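Shikimate dehydrogenase (NADP(+)) (Peptoclostridium difficile, PDB 5DZS) probably catalyses the reversible NADPH-linked reduction of 3-dehydroshikimate to shikimate, a step in chorismate and aromatic amino acid biosynthesis. Local coordinates at residues Ser107-Met111 / Ala112-Val116; Leu257-Ile260 / Tyr261-Lys265. One frame throughout, in Å; residues are numbered along the deposited sequence.

In the fold
Contact 1 comes first along the chain, at the end of helix 101-111 and in the loop leading to strand 120-124 of the parallel sheet. Contact 2 follows much later, within helix 255-268. Their centres lie about 17 Å apart, yet they touch: Ser107 OG is 4.0 Å from Leu257 CD2, a packing contact. Helix 233-248 adjoins both, and its Tyr234 meets Ser107 and Met111 of contact 1 as well as Leu257, Asp258 and Tyr261 of contact 2. Contact 1 thus leads into the nucleotide-binding domain, while contact 2 lies on a late helix that also packs on helix 16-27 of the substrate-binding domain.

Contact 1 of 2, residues Ser107-Met111 / Ala112-Val116; sequences SMFKM and ANIDV
Phe109 and Ile114 meet where helix 101-111 ends, and this pair forms the close-packed side of the turn. Phe109 CD2 lies 3.7 Å from Ile114 CG2, the two side chains meeting at a slant. Val116 adds its CG1 methyl, 3.6 Å from Phe109 CE2, with its side chain nearly perpendicular to that of Phe109. The ring also receives Ile114 O at its edge and in its plane, 3.6 Å from Phe109 CD2. With chi1 at -84°, the ring of Phe109 stands beside its own backbone N and opposite the carbonyl carbon, which brings its CD2-CE2 side to the isoleucine and valine. Ile207 of strand 205-208 and Tyr136 pack against the same phenylalanine, so the cluster faces the protein interior.

Three backbone hydrogen bonds close the turn. Ala112 N still makes a helical bond to Met108 O, at 3.0 Å. Beyond it, Ile114 N donates to Phe109 O over 2.9 Å with a straight N-H...O angle of 180°. Asn113 N reaches Lys110 O at 3.1 Å, but from above the carbonyl plane, with a C=O...N angle of only 107°.

On the solvent side the fit is looser. The Asn113 and Lys110 side chains are exposed; the lysine NZ turns back along the helix to a salt bridge with Asp106, while Asn113 ND2 stays 3.4 Å from Lys110 O, poorly aimed for a bond. Positive phi at Asn113, with Ile114 N on Phe109 O and Asn113 N on Lys110 O, makes this a Schellman motif, accompanied by the apolar Phe109-Ile114 contact and here directing the chain toward strand 120-124 of the Rossmann-type domain.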
ATOM      1  N   SER B 107       0.700 -10.158  13.068  1.00 35.11           N
ATOM      2  CA  SER B 107       0.482 -11.424  12.384  1.00 34.97           C
ATOM      3  C   SER B 107       0.906 -12.649  13.219  1.00 35.48           C
ATOM      4  O   SER B 107       0.125 -13.615  13.377  1.00 34.86           O
ATOM      5  CB  SER B 107       1.271 -11.402  11.076  1.00 39.85           C
ATOM      6  OG  SER B 107       1.081 -12.587  10.346  1.00 42.68           O
ATOM      7  N   MET B 108       2.134 -12.584  13.741  0.50 32.94           N
ATOM      8  CA  MET B 108       2.756 -13.630  14.577  0.50 32.67           C
ATOM      9  C   MET B 108       1.958 -13.893  15.861  0.50 32.00           C
ATOM     10  O   MET B 108       1.774 -15.040  16.268  0.50 32.70           O
ATOM     11  CB  MET B 108       4.189 -13.200  14.940  0.50 32.38           C
ATOM     12  CG  MET B 108       4.918 -14.087  15.950  0.50 32.91           C
ATOM     13  SD  MET B 108       6.537 -13.441  16.483  0.50 31.47           S
ATOM     14  CE  MET B 108       6.042 -11.959  17.355  0.50 31.43           C
ATOM     15  N   PHE B 109       1.514 -12.819  16.504  1.00 32.51           N
ATOM     16  CA  PHE B 109       0.728 -12.917  17.750  1.00 33.55           C
ATOM     17  C   PHE B 109      -0.632 -13.555  17.504  1.00 34.90           C
ATOM     18  O   PHE B 109      -1.083 -14.381  18.295  1.00 35.83           O
ATOM     19  CB  PHE B 109       0.570 -11.559  18.431  1.00 34.32           C
ATOM     20  CG  PHE B 109       1.732 -11.182  19.303  1.00 35.49           C
ATOM     21  CD1 PHE B 109       2.880 -10.648  18.758  1.00 35.40           C
ATOM     22  CD2 PHE B 109       1.670 -11.353  20.674  1.00 37.63           C
ATOM     23  CE1 PHE B 109       3.948 -10.286  19.557  1.00 37.29           C
ATOM     24  CE2 PHE B 109       2.743 -11.005  21.486  1.00 38.78           C
ATOM     25  CZ  PHE B 109       3.878 -10.463  20.925  1.00 39.74           C
ATOM     26  N   LYS B 110      -1.280 -13.190  16.403  1.00 35.18           N
ATOM     27  CA  LYS B 110      -2.567 -13.787  16.057  1.00 37.50           C
ATOM     28  C   LYS B 110      -2.407 -15.262  15.750  1.00 37.80           C
ATOM     29  O   LYS B 110      -3.200 -16.081  16.188  1.00 36.40           O
ATOM     30  CB  LYS B 110      -3.192 -13.091  14.847  1.00 40.51           C
ATOM     31  CG  LYS B 110      -3.699 -11.694  15.129  1.00 42.92           C
ATOM     32  CD  LYS B 110      -4.117 -11.011  13.843  1.00 45.85           C
ATOM     33  CE  LYS B 110      -4.694  -9.633  14.106  1.00 47.67           C
ATOM     34  NZ  LYS B 110      -4.770  -8.843  12.850  1.00 49.61           N
ATOM     35  N   MET B 111      -1.369 -15.606  15.006  1.00 36.96           N
ATOM     36  CA  MET B 111      -1.139 -16.994  14.628  1.00 39.87           C
ATOM     37  C   MET B 111      -0.882 -17.855  15.870  1.00 39.07           C
ATOM     38  O   MET B 111      -1.395 -18.972  15.973  1.00 40.55           O
ATOM     39  CB  MET B 111       0.019 -17.067  13.620  1.00 41.62           C
ATOM     40  CG  MET B 111       0.451 -18.462  13.201  1.00 45.40           C
ATOM     41  SD  MET B 111       1.437 -19.315  14.447  1.00 50.18           S
ATOM     42  CE  MET B 111       2.866 -18.228  14.594  1.00 49.05           C
ATOM     43  N   ALA B 112      -0.112 -17.313  16.814  1.00 35.68           N
ATOM     44  CA  ALA B 112       0.229 -18.014  18.046  1.00 37.64           C
ATOM     45  C   ALA B 112      -0.875 -17.903  19.113  1.00 39.53           C
ATOM     46  O   ALA B 112      -0.724 -18.435  20.212  1.00 42.27           O
ATOM     47  CB  ALA B 112       1.542 -17.475  18.591  1.00 36.02           C
ATOM     48  N   ASN B 113      -1.976 -17.220  18.799  1.00 40.11           N
ATOM     49  CA  ASN B 113      -3.079 -17.057  19.751  1.00 43.73           C
ATOM     50  C   ASN B 113      -2.615 -16.420  21.057  1.00 42.99           C
ATOM     51  O   ASN B 113      -2.953 -16.900  22.142  1.00 43.62           O
ATOM     52  CB  ASN B 113      -3.759 -18.407  20.052  1.00 47.47           C
ATOM     53  CG  ASN B 113      -4.255 -19.115  18.803  1.00 52.74           C
ATOM     54  OD1 ASN B 113      -3.988 -20.302  18.603  1.00 59.42           O
ATOM     55  ND2 ASN B 113      -4.971 -18.392  17.950  1.00 55.73           N
ATOM     56  N   ILE B 114      -1.843 -15.341  20.955  1.00 42.78           N
ATOM     57  CA  ILE B 114      -1.357 -14.625  22.128  1.00 42.96           C
ATOM     58  C   ILE B 114      -2.010 -13.241  22.180  1.00 44.76           C
ATOM     59  O   ILE B 114      -1.730 -12.371  21.342  1.00 44.09           O
ATOM     60  CB  ILE B 114       0.178 -14.468  22.119  1.00 42.88           C
ATOM     61  CG1 ILE B 114       0.871 -15.832  22.069  1.00 43.50           C
ATOM     62  CG2 ILE B 114       0.636 -13.701  23.354  1.00 43.93           C
ATOM     63  CD1 ILE B 114       2.352 -15.749  21.766  1.00 43.67           C
ATOM     64  N   ASP B 115      -2.896 -13.050  23.158  1.00 50.47           N
ATOM     65  CA  ASP B 115      -3.567 -11.772  23.369  1.00 52.26           C
ATOM     66  C   ASP B 115      -2.778 -11.059  24.458  1.00 51.89           C
ATOM     67  O   ASP B 115      -2.620 -11.595  25.550  1.00 55.94           O
ATOM     68  CB  ASP B 115      -5.017 -12.002  23.814  1.00 58.97           C
ATOM     69  CG  ASP B 115      -5.789 -10.709  24.028  1.00 62.12           C
ATOM     70  OD1 ASP B 115      -5.400  -9.658  23.475  1.00 61.58           O
ATOM     71  OD2 ASP B 115      -6.808 -10.756  24.754  1.00 69.61           O
ATOM     72  N   VAL B 116      -2.284  -9.861  24.169  1.00 47.90           N
ATOM     73  CA  VAL B 116      -1.467  -9.119  25.136  1.00 48.19           C
ATOM     74  C   VAL B 116      -2.301  -8.194  26.030  1.00 49.13           C
ATOM     75  O   VAL B 116      -1.766  -7.547  26.932  1.00 48.32           O
ATOM     76  CB  VAL B 116      -0.349  -8.301  24.434  1.00 47.82           C
ATOM     77  CG1 VAL B 116       0.410  -9.176  23.440  1.00 48.68           C
ATOM     78  CG2 VAL B 116      -0.911  -7.090  23.716  1.00 48.54           C
TER

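Contact 2 of 2, residues Leu257-Ile260 / Tyr261-Lys265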
ATOM      1  N   LEU B 257       0.964 -17.035   2.754  1.00 25.60           N
ATOM      2  CA  LEU B 257       1.810 -17.049   3.932  1.00 25.86           C
ATOM      3  C   LEU B 257       1.911 -18.439   4.573  1.00 26.68           C
ATOM      4  O   LEU B 257       3.011 -18.906   4.868  1.00 26.03           O
ATOM      5  CB  LEU B 257       1.251 -16.022   4.922  1.00 26.78           C
ATOM      6  CG  LEU B 257       1.738 -16.001   6.366  1.00 30.03           C
ATOM      7  CD1 LEU B 257       3.239 -15.997   6.479  1.00 29.95           C
ATOM      8  CD2 LEU B 257       1.143 -14.782   7.061  1.00 30.28           C
ATOM      9  N   ASP B 258       0.776 -19.073   4.815  1.00 28.85           N
ATOM     10  CA  ASP B 258       0.782 -20.392   5.423  1.00 30.51           C
ATOM     11  C   ASP B 258       1.425 -21.418   4.511  1.00 30.51           C
ATOM     12  O   ASP B 258       2.149 -22.303   4.987  1.00 29.97           O
ATOM     13  CB  ASP B 258      -0.624 -20.844   5.825  1.00 35.36           C
ATOM     14  CG  ASP B 258      -1.125 -20.148   7.079  1.00 40.52           C
ATOM     15  OD1 ASP B 258      -0.294 -19.587   7.835  1.00 42.89           O
ATOM     16  OD2 ASP B 258      -2.354 -20.179   7.315  1.00 47.70           O
ATOM     17  N   VAL B 259       1.150 -21.337   3.213  1.00 29.49           N
ATOM     18  CA  VAL B 259       1.741 -22.296   2.279  1.00 31.73           C
ATOM     19  C   VAL B 259       3.263 -22.158   2.327  1.00 29.46           C
ATOM     20  O   VAL B 259       3.996 -23.137   2.480  1.00 31.52           O
ATOM     21  CB  VAL B 259       1.208 -22.096   0.838  1.00 31.72           C
ATOM     22  CG1 VAL B 259       1.956 -22.975  -0.142  1.00 34.75           C
ATOM     23  CG2 VAL B 259      -0.283 -22.407   0.783  1.00 35.38           C
ATOM     24  N   ILE B 260       3.753 -20.934   2.244  1.00 28.46           N
ATOM     25  CA  ILE B 260       5.180 -20.730   2.256  1.00 28.50           C
ATOM     26  C   ILE B 260       5.843 -21.078   3.576  1.00 29.80           C
ATOM     27  O   ILE B 260       6.921 -21.687   3.603  1.00 32.63           O
ATOM     28  CB  ILE B 260       5.512 -19.291   1.853  1.00 30.12           C
ATOM     29  CG1 ILE B 260       5.102 -19.079   0.392  1.00 32.87           C
ATOM     30  CG2 ILE B 260       6.995 -19.005   2.107  1.00 27.90           C
ATOM     31  CD1 ILE B 260       5.289 -17.663  -0.110  1.00 35.46           C
ATOM     32  N   TYR B 261       5.222 -20.669   4.682  1.00 27.94           N
ATOM     33  CA  TYR B 261       5.743 -20.959   5.998  1.00 28.00           C
ATOM     34  C   TYR B 261       5.829 -22.467   6.269  1.00 30.40           C
ATOM     35  O   TYR B 261       6.845 -22.945   6.752  1.00 30.68           O
ATOM     36  CB  TYR B 261       4.843 -20.303   7.058  1.00 28.08           C
ATOM     37  CG  TYR B 261       5.108 -20.729   8.496  1.00 29.70           C
ATOM     38  CD1 TYR B 261       6.217 -20.266   9.192  1.00 31.69           C
ATOM     39  CD2 TYR B 261       4.230 -21.578   9.173  1.00 32.53           C
ATOM     40  CE1 TYR B 261       6.454 -20.635  10.501  1.00 33.22           C
ATOM     41  CE2 TYR B 261       4.469 -21.955  10.490  1.00 35.22           C
ATOM     42  CZ  TYR B 261       5.583 -21.473  11.148  1.00 35.46           C
ATOM     43  OH  TYR B 261       5.848 -21.837  12.463  1.00 38.72           O
ATOM     44  N   ASN B 262       4.765 -23.200   5.968  1.00 31.10           N
ATOM     45  CA  ASN B 262       4.773 -24.646   6.206  1.00 34.35           C
ATOM     46  C   ASN B 262       5.789 -25.369   5.336  1.00 35.08           C
ATOM     47  O   ASN B 262       6.455 -26.311   5.794  1.00 37.84           O
ATOM     48  CB  ASN B 262       3.370 -25.237   6.016  1.00 37.88           C
ATOM     49  CG  ASN B 262       2.387 -24.761   7.074  1.00 40.18           C
ATOM     50  OD1 ASN B 262       2.733 -24.609   8.245  1.00 43.50           O
ATOM     51  ND2 ASN B 262       1.146 -24.541   6.664  1.00 46.16           N
ATOM     52  N   GLU B 263       5.911 -24.954   4.075  1.00 32.66           N
ATOM     53  CA  GLU B 263       6.870 -25.596   3.184  1.00 35.34           C
ATOM     54  C   GLU B 263       8.293 -25.283   3.640  1.00 36.58           C
ATOM     55  O   GLU B 263       9.156 -26.164   3.621  1.00 41.87           O
ATOM     56  CB  GLU B 263       6.613 -25.228   1.707  1.00 35.55           C
ATOM     57  CG  GLU B 263       5.334 -25.868   1.154  1.00 38.37           C
ATOM     58  CD  GLU B 263       5.097 -25.578  -0.319  1.00 41.45           C
ATOM     59  OE1 GLU B 263       5.933 -24.862  -0.924  1.00 40.90           O
ATOM     60  OE2 GLU B 263       4.069 -26.067  -0.862  1.00 41.55           O
ATOM     61  N   LEU B 264       8.541 -24.054   4.084  1.00 37.59           N
ATOM     62  CA  LEU B 264       9.883 -23.676   4.550  1.00 41.51           C
ATOM     63  C   LEU B 264      10.243 -24.304   5.882  1.00 48.49           C
ATOM     64  O   LEU B 264      11.389 -24.710   6.095  1.00 56.70           O
ATOM     65  CB  LEU B 264      10.012 -22.155   4.664  1.00 41.41           C
ATOM     66  CG  LEU B 264      10.154 -21.388   3.365  1.00 46.82           C
ATOM     67  CD1 LEU B 264      10.079 -19.902   3.675  1.00 48.96           C
ATOM     68  CD2 LEU B 264      11.465 -21.738   2.671  1.00 46.96           C
ATOM     69  N   LYS B 265       9.259 -24.400   6.769  1.00 53.03           N
ATOM     70  CA  LYS B 265       9.454 -24.975   8.098  1.00 61.00           C
ATOM     71  C   LYS B 265       9.933 -26.436   8.028  1.00 66.79           C
ATOM     72  O   LYS B 265      10.520 -26.943   8.984  1.00 73.43           O
ATOM     73  CB  LYS B 265       8.158 -24.812   8.896  1.00 63.60           C
ATOM     74  CG  LYS B 265       8.156 -25.315  10.325  1.00 67.81           C
ATOM     75  CD  LYS B 265       7.085 -24.562  11.106  1.00 68.49           C
ATOM     76  CE  LYS B 265       6.657 -25.272  12.376  1.00 73.33           C
ATOM     77  NZ  LYS B 265       5.781 -26.436  12.070  1.00 78.12           N
TER
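Two successive turns of the amphipathic helix 255-268 meet here, with Ile260 and Leu264 side by side on its buried face. Ile260 CG2 lies 3.6 Å from Leu264 CD1, and both side chains point the same way. The branch that does the touching is placed by a chi1 of -66° at Ile260, which sets CG2 opposite the backbone N and toward the following turn. Val23 and Ile26 of helix 16-27 and Val237 of helix 233-248 lie against Ile260, while Gln18 and Ile19 of helix 16-27 lie against Leu264.

The frame is an unbroken run of i to i+4 bonds. Tyr261 N, Asn262 N and Glu263 N bond in turn to Leu257 O, Asp258 O and Val259 O, the last pair 3.1 Å apart. Leu264 N continues the series on Ile260 O, 2.9 Å away; its N-H...O angle of 155° is the most bent of the four.

The other faces are more polar. Glu263 runs alongside Val259, its extended chain leaving OE2 3.8 Å from Val259 CG1, and its OE1 has a long, weak ion pair with Arg22. Asn262 ND2 comes within 3.0 Å of Asp258 O, but the angle is poor and the carbonyl keeps Asn262 N as its donor. The carboxylate of Asp258 is held separately, OD1 bonding the hydroxyl of Tyr234, whose ring also meets Tyr261 edge-to-face.

Apolar side chains thus meet both neighbouring helices, and the Asp258-Tyr234 bond and the Tyr261-Tyr234 contact add to the hold on helix 233-248, while the backbone bonds satisfy the N-H groups of 261-264 and the carbonyls of 257-260.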